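PDB 2WQF: copper induced nitroreductase D from Lactococcus lactis, which binds flavin mononucleotide and probably acts as a nitroreductase-family oxidoreductase, induced by copper and involved in defence against oxidative stress. Local coordinates for residues A[104-109]-A[168-173]. Residues are numbered along the deposited sequence; the frame is centred on the assembly and turned at random.
Sequences DQAVVK and PESWKL
Asp-104 and Ser-170 join side chain to side chain in the nitroreductase sheet, where strand 97-104 ends beside the start of its antiparallel neighbour 171-182; the first runs into helix 105-114, and the type I turn 168-171 leads into the second. Asp-104 is the N-cap of that helix. Its CG stands anti to the backbone N (chi1 -170°), which lets OD1 accept from Ala-106 N at 2.9 Å and also from Ser-170 OG; the two donors reach OD1 from opposite faces of the carboxylate, the hydroxyl 54° out of plane. OD2 forms a salt bridge with Arg-47 of the adjoining strand. An alanine in place of Asp-104 would probably deprive Arg-47 of this carboxylate partner and leave the Ser-170 hydroxyl and Ala-106 N-H without their shared acceptor. Beside the cap, Gln-105 N donates to Ser-170 O (2.8 Å, 166° at the hydrogen). The Gln-105 chain bends at chi2 and lays its amide against CB and CD of the extended Lys-172, while NE2 bonds to Glu-103 O. Ala-106 CB packs on Ser-170 CB at 3.8 Å. A water accepts from Trp-171 NE1 at 2.9 Å, in the indole plane, and donates weakly to Asp-104 OD2 at 3.4 Å.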
ATOM      1  N   ASP A 104      11.767   8.941  -0.829  1.00 14.03           N
ATOM      2  CA  ASP A 104      12.620  10.110  -0.996  1.00 14.66           C
ATOM      3  C   ASP A 104      12.108  11.307  -0.164  1.00 14.66           C
ATOM      4  O   ASP A 104      11.120  11.970  -0.498  1.00 15.74           O
ATOM      5  CB  ASP A 104      12.710  10.459  -2.476  1.00 14.65           C
ATOM      6  CG  ASP A 104      13.759  11.515  -2.761  1.00 18.77           C
ATOM      7  OD1 ASP A 104      14.143  12.265  -1.844  1.00 21.32           O
ATOM      8  OD2 ASP A 104      14.192  11.602  -3.911  1.00 22.02           O
ATOM      9  N   GLN A 105      12.816  11.562   0.931  1.00 16.66           N
ATOM     10  CA  GLN A 105      12.435  12.617   1.862  1.00 16.54           C
ATOM     11  C   GLN A 105      12.609  14.020   1.287  1.00 19.15           C
ATOM     12  O   GLN A 105      11.975  14.966   1.757  1.00 19.10           O
ATOM     13  CB  GLN A 105      13.247  12.486   3.154  1.00 17.69           C
ATOM     14  CG  GLN A 105      13.046  11.130   3.844  1.00 18.68           C
ATOM     15  CD  GLN A 105      11.581  10.828   4.085  1.00 17.59           C
ATOM     16  OE1 GLN A 105      10.909  11.510   4.868  1.00 22.73           O
ATOM     17  NE2 GLN A 105      11.076   9.804   3.415  1.00 18.21           N
ATOM     18  N   ALA A 106      13.466  14.161   0.282  1.00 18.18           N
ATOM     19  CA  ALA A 106      13.647  15.467  -0.342  1.00 19.89           C
ATOM     20  C   ALA A 106      12.383  15.891  -1.102  1.00 18.82           C
ATOM     21  O   ALA A 106      11.971  17.057  -1.092  1.00 20.63           O
ATOM     22  CB  ALA A 106      14.865  15.457  -1.263  1.00 20.86           C
ATOM     23  N   VAL A 107      11.749  14.931  -1.754  1.00 16.95           N
ATOM     24  CA  VAL A 107      10.482  15.183  -2.430  1.00 16.96           C
ATOM     25  C   VAL A 107       9.369  15.456  -1.412  1.00 16.73           C
ATOM     26  O   VAL A 107       8.591  16.390  -1.566  1.00 18.35           O
ATOM     27  CB  VAL A 107      10.098  13.998  -3.347  1.00 17.92           C
ATOM     28  CG1 VAL A 107       8.718  14.204  -3.949  1.00 18.34           C
ATOM     29  CG2 VAL A 107      11.126  13.850  -4.465  1.00 19.38           C
ATOM     30  N   VAL A 108       9.290  14.633  -0.364  1.00 16.18           N
ATOM     31  CA  VAL A 108       8.297  14.862   0.674  1.00 18.55           C
ATOM     32  C   VAL A 108       8.415  16.283   1.212  1.00 20.89           C
ATOM     33  O   VAL A 108       7.431  17.003   1.306  1.00 21.78           O
ATOM     34  CB  VAL A 108       8.410  13.825   1.822  1.00 17.40           C
ATOM     35  CG1 VAL A 108       7.445  14.158   2.951  1.00 20.62           C
ATOM     36  CG2 VAL A 108       8.156  12.422   1.295  1.00 18.49           C
ATOM     37  N   LYS A 109       9.634  16.682   1.548  1.00 18.13           N
ATOM     38  CA  LYS A 109       9.878  18.010   2.115  1.00 20.68           C
ATOM     39  C   LYS A 109       9.486  19.106   1.117  1.00 22.90           C
ATOM     40  O   LYS A 109       8.922  20.141   1.491  1.00 22.35           O
ATOM     41  CB  LYS A 109      11.353  18.143   2.524  1.00 27.13           C
ATOM     42  CG  LYS A 109      11.737  19.466   3.181  1.00 32.57           C
ATOM     43  CD  LYS A 109      13.192  19.434   3.688  1.00 46.09           C
ATOM     44  CE  LYS A 109      13.637  20.759   4.329  1.00 56.58           C
ATOM     45  NZ  LYS A 109      14.027  21.784   3.312  1.00 65.11           N
ATOM     46  N   PRO A 168      21.684   8.495  -2.170  1.00 21.76           N
ATOM     47  CA  PRO A 168      21.431   9.828  -1.617  1.00 21.62           C
ATOM     48  C   PRO A 168      20.978   9.764  -0.168  1.00 20.94           C
ATOM     49  O   PRO A 168      20.249   8.840   0.229  1.00 20.31           O
ATOM     50  CB  PRO A 168      20.283  10.366  -2.491  1.00 21.39           C
ATOM     51  CG  PRO A 168      20.350   9.597  -3.763  1.00 22.10           C
ATOM     52  CD  PRO A 168      20.865   8.222  -3.371  1.00 20.12           C
ATOM     53  N   GLU A 169      21.384  10.760   0.613  1.00 26.38           N
ATOM     54  CA  GLU A 169      21.008  10.845   2.019  1.00 28.34           C
ATOM     55  C   GLU A 169      19.491  10.920   2.178  1.00 23.82           C
ATOM     56  O   GLU A 169      18.945  10.514   3.203  1.00 26.53           O
ATOM     57  CB  GLU A 169      21.668  12.067   2.680  1.00 30.46           C
ATOM     58  CG  GLU A 169      23.207  12.070   2.663  1.00 53.83           C
ATOM     59  CD  GLU A 169      23.827  11.237   3.781  1.00 67.60           C
ATOM     60  OE1 GLU A 169      23.088  10.806   4.693  1.00 73.39           O
ATOM     61  OE2 GLU A 169      25.059  11.019   3.750  1.00 75.27           O
ATOM     62  N   SER A 170      18.805  11.419   1.147  1.00 18.54           N
ATOM     63  CA  SER A 170      17.367  11.645   1.210  1.00 20.50           C
ATOM     64  C   SER A 170      16.546  10.358   1.082  1.00 17.79           C
ATOM     65  O   SER A 170      15.346  10.365   1.334  1.00 19.95           O
ATOM     66  CB  SER A 170      16.936  12.641   0.119  1.00 23.47           C
ATOM     67  OG  SER A 170      16.969  12.059  -1.171  1.00 25.93           O
ATOM     68  N   TRP A 171      17.176   9.260   0.660  1.00 16.25           N
ATOM     69  CA  TRP A 171      16.491   7.976   0.576  1.00 15.59           C
ATOM     70  C   TRP A 171      16.328   7.324   1.956  1.00 16.88           C
ATOM     71  O   TRP A 171      17.304   6.922   2.582  1.00 19.20           O
ATOM     72  CB  TRP A 171      17.229   7.013  -0.347  1.00 16.44           C
ATOM     73  CG  TRP A 171      17.177   7.347  -1.820  1.00 17.53           C
ATOM     74  CD1 TRP A 171      16.972   8.577  -2.393  1.00 18.47           C
ATOM     75  CD2 TRP A 171      17.389   6.433  -2.904  1.00 16.89           C
ATOM     76  NE1 TRP A 171      17.033   8.472  -3.769  1.00 20.07           N
ATOM     77  CE2 TRP A 171      17.286   7.168  -4.102  1.00 17.68           C
ATOM     78  CE3 TRP A 171      17.623   5.057  -2.977  1.00 14.57           C
ATOM     79  CZ2 TRP A 171      17.418   6.573  -5.344  1.00 19.85           C
ATOM     80  CZ3 TRP A 171      17.768   4.471  -4.215  1.00 20.86           C
ATOM     81  CH2 TRP A 171      17.662   5.227  -5.383  1.00 22.83           C
ATOM     82  N   LYS A 172      15.086   7.237   2.424  1.00 16.16           N
ATOM     83  CA  LYS A 172      14.785   6.689   3.745  1.00 16.27           C
ATOM     84  C   LYS A 172      14.303   5.259   3.588  1.00 13.96           C
ATOM     85  O   LYS A 172      13.253   5.019   3.008  1.00 14.07           O
ATOM     86  CB  LYS A 172      13.737   7.527   4.449  1.00 18.10           C
ATOM     87  CG  LYS A 172      13.379   7.033   5.835  1.00 17.13           C
ATOM     88  CD  LYS A 172      12.242   7.851   6.417  1.00 20.45           C
ATOM     89  CE  LYS A 172      11.885   7.410   7.834  1.00 24.31           C
ATOM     90  NZ  LYS A 172      10.719   8.179   8.379  1.00 37.66           N
ATOM     91  N   LEU A 173      15.094   4.313   4.083  1.00 13.86           N
ATOM     92  CA  LEU A 173      14.799   2.896   3.906  1.00 13.90           C
ATOM     93  C   LEU A 173      13.534   2.516   4.655  1.00 15.18           C
ATOM     94  O   LEU A 173      13.395   2.841   5.833  1.00 13.87           O
ATOM     95  CB  LEU A 173      15.995   2.061   4.415  1.00 15.04           C
ATOM     96  CG  LEU A 173      15.877   0.543   4.219  1.00 15.47           C
ATOM     97  CD1 LEU A 173      15.651   0.145   2.766  1.00 15.30           C
ATOM     98  CD2 LEU A 173      17.173  -0.107   4.740  1.00 15.59           C
TER
HETATM   99  O   HOH W   1      16.410  10.208  -6.065  1.00 38.55           O